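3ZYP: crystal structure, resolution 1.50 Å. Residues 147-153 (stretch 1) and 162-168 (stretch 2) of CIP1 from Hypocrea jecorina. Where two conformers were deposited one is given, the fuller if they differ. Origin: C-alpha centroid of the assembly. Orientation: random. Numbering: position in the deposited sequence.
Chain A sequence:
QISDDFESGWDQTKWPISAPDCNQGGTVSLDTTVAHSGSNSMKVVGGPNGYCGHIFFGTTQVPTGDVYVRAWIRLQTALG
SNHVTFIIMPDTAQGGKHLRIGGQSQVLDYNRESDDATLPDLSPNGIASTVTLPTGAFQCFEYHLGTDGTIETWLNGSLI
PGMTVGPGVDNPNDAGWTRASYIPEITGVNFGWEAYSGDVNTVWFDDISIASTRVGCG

Stretch 1 147-153: TDGTIET
Stretch 2 162-168: GMTVGPG

The two stretches run roughly antiparallel, their end-to-end directions 156° apart. Stretch 1 enters a strand at Ile151; stretch 2 is irregular. The contact buries 427 Å² in total. In register, Thr150 faces Gly166 (CA to CA 3.9 Å), Ile151 Val165 (5.3 Å), Glu152 Thr164 (4.5 Å) and Thr153 Met163 (5.8 Å).

Gly162 does not touch stretch 1. Met163 (phi/psi -101/26) points its CB toward stretch 1, with rotamers m, t, p. Its carbonyl accepts a hydrogen bond from Thr153: OG1 of Thr153 lies 2.7 Å from O of Met163. Thr153 (-140/135, chi1 -44°) also points toward stretch 2, which brings its hydroxyl within reach.

Thr164 (-128/128, rotamer m) is buried. Its OG1 accepts a weak bond from N of Thr153 at 3.4 Å. Its CA makes a CA-H...O contact of 3.2 Å with O of Ile151. Glu152 (-128/147) points away, but its CG still comes within 4.1 Å of CG2 of Thr164.

Val165 (-144/163, rotamer p) forms the single antiparallel bridge with Ile151 (-134/131, rotamers m, t). N of Ile151 donates to O of Val165, and N of Val165 donates to O of Ile151, both at 2.9 Å. Both side chains are buried and apolar; CB of Ile151 packs 3.8 Å from CG1 of Val165.

Gly166 (155/172) lets the chains draw close. A CB there would lie 3.0 Å from OG1 of Thr150 and jam against the preceding carbonyl. Thr150 (-58/131, rotamer m) is held by Asp148 (-115/9, chi1 p): N and OG1 of Thr150 donate to OD1 of Asp148 at 3.0 and 2.6 Å. Gly149 (112/-16) links them.

Pro167 (-50/120, C-gamma exo) points toward stretch 1. Its CG lies 3.3 Å from O of Asp148, covering the exposed end. Gly168 (71/-5) makes no contact.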

# COMPACT_ATOMS: atom_id res chain seq x y z
N THR A 147 17.70 -2.91 -1.50
CA THR A 147 18.31 -4.18 -1.13
C THR A 147 19.14 -4.11 0.15
O THR A 147 19.62 -5.13 0.64
CB THR A 147 19.22 -4.71 -2.27
OG1 THR A 147 20.25 -3.75 -2.53
CG2 THR A 147 18.42 -4.98 -3.56
N ASP A 148 19.30 -2.90 0.69
CA ASP A 148 20.15 -2.70 1.86
C ASP A 148 19.40 -2.23 3.12
O ASP A 148 20.01 -1.88 4.12
CB ASP A 148 21.27 -1.70 1.53
CG ASP A 148 20.75 -0.38 0.99
OD1 ASP A 148 19.53 -0.12 1.11
OD2 ASP A 148 21.54 0.40 0.46
N GLY A 149 18.06 -2.25 3.06
CA GLY A 149 17.24 -1.74 4.16
C GLY A 149 16.50 -0.47 3.78
O GLY A 149 15.56 -0.08 4.48
N THR A 150 16.94 0.16 2.69
CA THR A 150 16.32 1.39 2.19
C THR A 150 14.85 1.18 1.87
O THR A 150 14.48 0.21 1.21
CB THR A 150 17.01 1.90 0.91
OG1 THR A 150 18.38 2.23 1.21
CG2 THR A 150 16.30 3.12 0.33
N ILE A 151 14.02 2.08 2.38
CA ILE A 151 12.63 2.20 1.97
C ILE A 151 12.40 3.68 1.75
O ILE A 151 12.75 4.51 2.59
CB ILE A 151 11.66 1.67 3.02
CG1 ILE A 151 11.89 0.18 3.24
CG2 ILE A 151 10.20 1.97 2.57
CD1 ILE A 151 11.01 -0.46 4.31
N GLU A 152 11.82 4.03 0.60
CA GLU A 152 11.49 5.43 0.34
C GLU A 152 10.03 5.52 -0.07
O GLU A 152 9.51 4.60 -0.71
CB GLU A 152 12.36 6.00 -0.78
CG GLU A 152 13.86 5.97 -0.48
CD GLU A 152 14.67 6.42 -1.69
OE1 GLU A 152 14.67 5.71 -2.71
OE2 GLU A 152 15.29 7.50 -1.62
N THR A 153 9.37 6.61 0.29
CA THR A 153 7.94 6.77 -0.01
C THR A 153 7.70 8.22 -0.44
O THR A 153 8.25 9.15 0.17
CB THR A 153 7.06 6.45 1.20
OG1 THR A 153 7.52 5.25 1.84
CG2 THR A 153 5.62 6.27 0.81
N GLY A 162 8.78 10.41 7.37
CA GLY A 162 8.48 9.38 8.35
C GLY A 162 8.48 7.98 7.77
O GLY A 162 8.77 7.01 8.48
N MET A 163 8.13 7.86 6.50
CA MET A 163 8.02 6.57 5.81
C MET A 163 9.26 6.31 4.96
O MET A 163 9.20 5.59 3.96
CB MET A 163 6.74 6.55 4.96
CG MET A 163 5.47 6.52 5.80
SD MET A 163 3.96 6.48 4.80
CE MET A 163 4.04 4.81 4.14
N THR A 164 10.38 6.92 5.34
CA THR A 164 11.64 6.73 4.64
C THR A 164 12.71 6.33 5.64
O THR A 164 12.87 6.99 6.67
CB THR A 164 12.00 8.01 3.86
OG1 THR A 164 10.98 8.23 2.87
CG2 THR A 164 13.36 7.88 3.15
N VAL A 165 13.42 5.24 5.35
CA VAL A 165 14.43 4.67 6.25
C VAL A 165 15.57 4.11 5.40
O VAL A 165 15.40 3.87 4.20
CB VAL A 165 13.79 3.56 7.14
CG1 VAL A 165 13.49 2.29 6.32
CG2 VAL A 165 14.64 3.21 8.35
N GLY A 166 16.72 3.88 6.03
CA GLY A 166 17.80 3.20 5.35
C GLY A 166 19.15 3.53 5.92
O GLY A 166 19.27 4.42 6.76
N PRO A 167 20.19 2.82 5.45
CA PRO A 167 21.57 2.99 5.90
C PRO A 167 22.02 4.45 5.87
O PRO A 167 21.98 5.09 4.81
CB PRO A 167 22.37 2.17 4.90
CG PRO A 167 21.42 1.12 4.44
CD PRO A 167 20.07 1.76 4.44
N GLY A 168 22.40 4.97 7.03
CA GLY A 168 22.82 6.36 7.17
C GLY A 168 21.73 7.42 7.05
O GLY A 168 22.01 8.61 7.25